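Local coordinates for octaprenyl Pyrophosphate Synthase (Helicobacter pylori, PDB 3TC1), which probably catalyses the chain-lengthening condensation of isopentenyl pyrophosphate with an allylic pyrophosphate to make octaprenyl pyrophosphate, as in related trans-prenyltransferases, at residues 268-271 with 272-275; 278-281 with 282-286. All coordinates share one frame; numbering follows the deposited sequence.

Contact 1: residues 268-271 with 272-275; sequences IIEE and TLKT
The carbonyl oxygen of I268 is gripped twice by T272, one turn further along the helix: T272 N and T272 OG1 each lie 2.8 Å from I268 O. The amide comes in tilted from the carbonyl plane, while the hydroxyl sits above that plane, 37° out of it, on the opposite face. T272 OG1 is placed for this by a first torsion of -62°, which turns it beside its own backbone N and back to the preceding turn; the same hydroxyl touches I268 CG2. T275 grips E271 O in a similar way, its hydroxyl closer to the carbonyl plane: T275 OG1 donates to E271 O over 3.0 Å, and the T275 amide reaches the same oxygen from the other face at a longer 3.3 Å. Between these two forked acceptors the helix ladder continues with L273 N to I269 O and K274 N to E270 O.

On the exposed side, E270 and K274 form an i to i+4 salt bridge, with E270 OE2 3.4 Å from K274 NZ, a weak hydrogen bond. The glutamate bends at chi2 (73°), and its methylene CG packs 3.5 Å from K274 CE, while its other oxygen, OE1, lies 3.7 Å from L273 CD2. E271, in contrast, runs extended and carries its carboxylate to K235, with which OE1 forms a salt bridge. The buried T272 packs between I198 and L202 of helix 182-205 and P228 and L231 of helix 227-233. Its hydroxyl donates to a carbonyl of its own helix, so a polar group can be accommodated at this interface of three helices, whereas the long E270-K274 pair probably adds only modest electrostatic stabilisation at the surface.

Contact 2: residues 278-281 with 282-286; sequences VYSK and KALEA
Four successive amides, from K282 to E285, each donate to the carbonyl four residues earlier, V278 to K281, in regular alpha-helical geometry; the straightest of the four is L284 N to S280 O, with an N-H...O angle of 172°.

K282 lies back along the preceding turn. Its CG, placed beside its own backbone N by a chi1 of -71°, rests 3.3 Å from V278 O, and a bend at chi3 (70°) carries the chain across from V278 to Y279. CD of K282 comes within 4.2 Å of V278 CG1, a loose aliphatic contact, while K282 NZ approaches Y279 CE1 at 4.4 Å, oblique to the ring. The lysine is also in contact with N191 of helix 182-205, against which Y279 packs together with M194.

Round the helix, L284 brings its CG to 3.4 Å from S280 O, and the methyl CD1 approaches S280 OG more distantly. That hydroxyl is hydrogen-bonded to the carbonyl oxygen of A299 in helix 293-301, and L284 packs on A299 and E296 of the same helix. A283 CB, which is buried, meets S280 O at 3.4 Å. E285 touches the preceding turn through CB; its bent side chain leads away, and OE1 is modelled in a salt bridge with K288 just beyond the segment, though the side chain is poorly ordered. Buried S280 and A283, with partly exposed L284, thus form the inner side, against exposed V278, K281, K282 and E285: the amphipathic pattern of a peripheral helix in the all-alpha polyprenyl synthetase fold.

Contacts 1 and 2 follow one another along helix 268-286, with centres about 16 Å apart and no direct touch between them. Both pack on helix 182-205: residues 268-275 meet its I198 to I205 region, whereas residues 278-286 meet it nearer D187 to M194, so the two helices run in opposite directions along each other. Their other neighbours differ. Contact 1 also leans on helix 227-233, and contact 2 on helix 293-301; through these neighbours both belong to the helical framework of the fold. In contact 1 the T272 side chain is about 12 Å from the bound magnesium ion, too far to coordinate it.

Contact 1: residues 268-271 with 272-275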
ATOM      1  N   ILE B 268     -15.700 -33.979   8.999  1.00 16.84           N
ATOM      2  CA  ILE B 268     -15.263 -32.795   8.270  1.00 14.33           C
ATOM      3  C   ILE B 268     -13.746 -32.658   8.189  1.00 16.94           C
ATOM      4  O   ILE B 268     -13.215 -32.171   7.192  1.00 17.24           O
ATOM      5  CB  ILE B 268     -15.861 -31.522   8.914  1.00 14.35           C
ATOM      6  CG1 ILE B 268     -17.387 -31.633   8.942  1.00 11.82           C
ATOM      7  CG2 ILE B 268     -15.431 -30.279   8.142  1.00 13.13           C
ATOM      8  CD1 ILE B 268     -18.036 -31.850   7.557  1.00 11.96           C
ATOM      9  N   ILE B 269     -13.040 -33.091   9.231  1.00 15.34           N
ATOM     10  CA  ILE B 269     -11.591 -32.964   9.224  1.00 17.01           C
ATOM     11  C   ILE B 269     -10.979 -33.755   8.070  1.00 17.50           C
ATOM     12  O   ILE B 269     -10.157 -33.229   7.314  1.00 15.70           O
ATOM     13  CB  ILE B 269     -10.965 -33.440  10.559  1.00 13.92           C
ATOM     14  CG1 ILE B 269     -11.611 -32.707  11.739  1.00 18.29           C
ATOM     15  CG2 ILE B 269      -9.456 -33.215  10.533  1.00 15.18           C
ATOM     16  CD1 ILE B 269     -11.497 -31.202  11.693  1.00 19.39           C
ATOM     17  N   GLU B 270     -11.379 -35.013   7.925  1.00 14.27           N
ATOM     18  CA  GLU B 270     -10.841 -35.829   6.843  1.00 16.88           C
ATOM     19  C   GLU B 270     -11.313 -35.305   5.489  1.00 16.13           C
ATOM     20  O   GLU B 270     -10.561 -35.321   4.520  1.00 14.67           O
ATOM     21  CB  GLU B 270     -11.250 -37.300   7.005  1.00 40.90           C
ATOM     22  CG  GLU B 270     -10.923 -38.181   5.793  1.00 48.53           C
ATOM     23  CD  GLU B 270      -9.437 -38.482   5.630  1.00 55.62           C
ATOM     24  OE1 GLU B 270      -8.617 -37.538   5.666  1.00 60.13           O
ATOM     25  OE2 GLU B 270      -9.095 -39.671   5.451  1.00 58.93           O
ATOM     26  N   GLU B 271     -12.554 -34.833   5.422  1.00 16.77           N
ATOM     27  CA  GLU B 271     -13.087 -34.318   4.167  1.00 18.72           C
ATOM     28  C   GLU B 271     -12.303 -33.083   3.719  1.00 17.87           C
ATOM     29  O   GLU B 271     -12.012 -32.918   2.530  1.00 17.27           O
ATOM     30  CB  GLU B 271     -14.582 -33.985   4.308  1.00 22.79           C
ATOM     31  CG  GLU B 271     -15.236 -33.500   3.013  1.00 27.48           C
ATOM     32  CD  GLU B 271     -16.741 -33.292   3.134  1.00 28.69           C
ATOM     33  OE1 GLU B 271     -17.225 -33.001   4.248  1.00 26.86           O
ATOM     34  OE2 GLU B 271     -17.442 -33.398   2.104  1.00 33.97           O
ATOM     35  N   THR B 272     -11.950 -32.229   4.674  1.00 17.41           N
ATOM     36  CA  THR B 272     -11.193 -31.017   4.380  1.00 15.21           C
ATOM     37  C   THR B 272      -9.787 -31.395   3.927  1.00 18.34           C
ATOM     38  O   THR B 272      -9.264 -30.864   2.937  1.00 17.96           O
ATOM     39  CB  THR B 272     -11.092 -30.106   5.633  1.00 14.42           C
ATOM     40  OG1 THR B 272     -12.404 -29.695   6.038  1.00 10.16           O
ATOM     41  CG2 THR B 272     -10.257 -28.862   5.333  1.00 12.10           C
ATOM     42  N   LEU B 273      -9.180 -32.321   4.656  1.00 14.80           N
ATOM     43  CA  LEU B 273      -7.833 -32.774   4.350  1.00 17.35           C
ATOM     44  C   LEU B 273      -7.736 -33.342   2.937  1.00 16.53           C
ATOM     45  O   LEU B 273      -6.782 -33.054   2.213  1.00 15.99           O
ATOM     46  CB  LEU B 273      -7.394 -33.821   5.378  1.00 26.76           C
ATOM     47  CG  LEU B 273      -5.989 -34.408   5.239  1.00 30.58           C
ATOM     48  CD1 LEU B 273      -4.957 -33.289   5.187  1.00 31.05           C
ATOM     49  CD2 LEU B 273      -5.716 -35.339   6.418  1.00 32.07           C
ATOM     50  N   LYS B 274      -8.719 -34.147   2.547  1.00 18.65           N
ATOM     51  CA  LYS B 274      -8.730 -34.739   1.213  1.00 19.75           C
ATOM     52  C   LYS B 274      -8.829 -33.679   0.115  1.00 18.86           C
ATOM     53  O   LYS B 274      -8.270 -33.841  -0.969  1.00 18.37           O
ATOM     54  CB  LYS B 274      -9.885 -35.731   1.076  1.00 27.42           C
ATOM     55  CG  LYS B 274      -9.713 -36.997   1.905  1.00 33.12           C
ATOM     56  CD  LYS B 274     -10.839 -37.983   1.637  1.00 37.21           C
ATOM     57  CE  LYS B 274     -10.678 -39.253   2.460  1.00 39.66           C
ATOM     58  NZ  LYS B 274      -9.433 -39.991   2.106  1.00 43.37           N
ATOM     59  N   THR B 275      -9.540 -32.592   0.387  1.00 17.57           N
ATOM     60  CA  THR B 275      -9.669 -31.534  -0.611  1.00 16.11           C
ATOM     61  C   THR B 275      -8.283 -30.946  -0.872  1.00 16.93           C
ATOM     62  O   THR B 275      -7.926 -30.663  -2.014  1.00 16.07           O
ATOM     63  CB  THR B 275     -10.631 -30.428  -0.125  1.00 19.68           C
ATOM     64  OG1 THR B 275     -11.881 -31.022   0.248  1.00 16.74           O
ATOM     65  CG2 THR B 275     -10.874 -29.404  -1.224  1.00 19.57           C
TER

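Contact 2: residues 278-281 with 282-286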
ATOM      1  N   VAL B 278      -5.847 -33.185  -2.969  1.00 18.63           N
ATOM      2  CA  VAL B 278      -6.055 -33.133  -4.413  1.00 20.22           C
ATOM      3  C   VAL B 278      -5.073 -32.115  -4.984  1.00 19.56           C
ATOM      4  O   VAL B 278      -4.372 -32.385  -5.956  1.00 19.73           O
ATOM      5  CB  VAL B 278      -7.494 -32.688  -4.773  1.00 22.41           C
ATOM      6  CG1 VAL B 278      -7.608 -32.464  -6.274  1.00 22.72           C
ATOM      7  CG2 VAL B 278      -8.495 -33.744  -4.324  1.00 22.49           C
ATOM      8  N   TYR B 279      -5.019 -30.943  -4.363  1.00 18.24           N
ATOM      9  CA  TYR B 279      -4.110 -29.897  -4.812  1.00 17.94           C
ATOM     10  C   TYR B 279      -2.654 -30.298  -4.628  1.00 17.90           C
ATOM     11  O   TYR B 279      -1.812 -30.002  -5.471  1.00 19.86           O
ATOM     12  CB  TYR B 279      -4.391 -28.604  -4.053  1.00 18.27           C
ATOM     13  CG  TYR B 279      -5.696 -27.969  -4.453  1.00 19.05           C
ATOM     14  CD1 TYR B 279      -5.866 -27.438  -5.732  1.00 20.21           C
ATOM     15  CD2 TYR B 279      -6.763 -27.903  -3.561  1.00 19.53           C
ATOM     16  CE1 TYR B 279      -7.070 -26.856  -6.113  1.00 21.33           C
ATOM     17  CE2 TYR B 279      -7.977 -27.324  -3.933  1.00 20.30           C
ATOM     18  CZ  TYR B 279      -8.120 -26.803  -5.213  1.00 20.16           C
ATOM     19  OH  TYR B 279      -9.311 -26.237  -5.596  1.00 21.37           O
ATOM     20  N   SER B 280      -2.356 -30.967  -3.523  1.00 19.76           N
ATOM     21  CA  SER B 280      -0.993 -31.402  -3.254  1.00 21.73           C
ATOM     22  C   SER B 280      -0.538 -32.356  -4.354  1.00 22.71           C
ATOM     23  O   SER B 280       0.600 -32.279  -4.825  1.00 20.65           O
ATOM     24  CB  SER B 280      -0.919 -32.098  -1.893  1.00 31.75           C
ATOM     25  OG  SER B 280       0.399 -32.549  -1.628  1.00 37.03           O
ATOM     26  N   LYS B 281      -1.434 -33.254  -4.754  1.00 23.03           N
ATOM     27  CA  LYS B 281      -1.138 -34.221  -5.806  1.00 24.92           C
ATOM     28  C   LYS B 281      -0.898 -33.492  -7.124  1.00 24.32           C
ATOM     29  O   LYS B 281       0.034 -33.821  -7.859  1.00 21.89           O
ATOM     30  CB  LYS B 281      -2.293 -35.217  -5.967  1.00 45.85           C
ATOM     31  CG  LYS B 281      -2.499 -36.135  -4.771  1.00 51.54           C
ATOM     32  CD  LYS B 281      -3.590 -37.161  -5.044  1.00 54.54           C
ATOM     33  CE  LYS B 281      -3.872 -38.022  -3.818  1.00 55.19           C
ATOM     34  NZ  LYS B 281      -2.693 -38.825  -3.400  1.00 58.35           N
ATOM     35  N   LYS B 282      -1.734 -32.500  -7.414  1.00 25.77           N
ATOM     36  CA  LYS B 282      -1.589 -31.722  -8.642  1.00 26.29           C
ATOM     37  C   LYS B 282      -0.235 -31.014  -8.659  1.00 27.45           C
ATOM     38  O   LYS B 282       0.431 -30.967  -9.693  1.00 27.44           O
ATOM     39  CB  LYS B 282      -2.735 -30.707  -8.773  1.00 26.08           C
ATOM     40  CG  LYS B 282      -4.086 -31.349  -9.086  1.00 28.32           C
ATOM     41  CD  LYS B 282      -5.248 -30.350  -9.067  1.00 29.38           C
ATOM     42  CE  LYS B 282      -5.196 -29.370 -10.241  1.00 30.96           C
ATOM     43  NZ  LYS B 282      -6.315 -28.378 -10.190  1.00 29.16           N
ATOM     44  N   ALA B 283       0.186 -30.486  -7.511  1.00 23.67           N
ATOM     45  CA  ALA B 283       1.474 -29.801  -7.433  1.00 24.19           C
ATOM     46  C   ALA B 283       2.610 -30.757  -7.805  1.00 25.43           C
ATOM     47  O   ALA B 283       3.443 -30.455  -8.664  1.00 25.16           O
ATOM     48  CB  ALA B 283       1.694 -29.255  -6.025  1.00 20.06           C
ATOM     49  N   LEU B 284       2.640 -31.911  -7.150  1.00 30.15           N
ATOM     50  CA  LEU B 284       3.665 -32.912  -7.410  1.00 31.96           C
ATOM     51  C   LEU B 284       3.611 -33.343  -8.872  1.00 32.57           C
ATOM     52  O   LEU B 284       4.643 -33.566  -9.505  1.00 33.01           O
ATOM     53  CB  LEU B 284       3.455 -34.117  -6.490  1.00 32.96           C
ATOM     54  CG  LEU B 284       3.663 -33.835  -4.999  1.00 34.93           C
ATOM     55  CD1 LEU B 284       3.163 -35.000  -4.165  1.00 35.66           C
ATOM     56  CD2 LEU B 284       5.141 -33.581  -4.738  1.00 35.89           C
ATOM     57  N   GLU B 285       2.397 -33.454  -9.396  1.00 29.71           N
ATOM     58  CA  GLU B 285       2.178 -33.845 -10.784  1.00 32.75           C
ATOM     59  C   GLU B 285       2.875 -32.859 -11.722  1.00 32.10           C
ATOM     60  O   GLU B 285       3.619 -33.254 -12.620  1.00 30.98           O
ATOM     61  CB  GLU B 285       0.676 -33.865 -11.083  1.00 77.28           C
ATOM     62  CG  GLU B 285       0.312 -34.336 -12.479  1.00 83.87           C
ATOM     63  CD  GLU B 285       0.571 -35.815 -12.682  1.00 87.62           C
ATOM     64  OE1 GLU B 285       1.737 -36.242 -12.556  1.00 90.66           O
ATOM     65  OE2 GLU B 285      -0.395 -36.554 -12.967  1.00 91.16           O
ATOM     66  N   ALA B 286       2.632 -31.572 -11.493  1.00 26.54           N
ATOM     67  CA  ALA B 286       3.206 -30.504 -12.304  1.00 26.33           C
ATOM     68  C   ALA B 286       4.721 -30.594 -12.455  1.00 26.87           C
ATOM     69  O   ALA B 286       5.252 -30.370 -13.540  1.00 27.92           O
ATOM     70  CB  ALA B 286       2.820 -29.141 -11.718  1.00 22.36           C
TER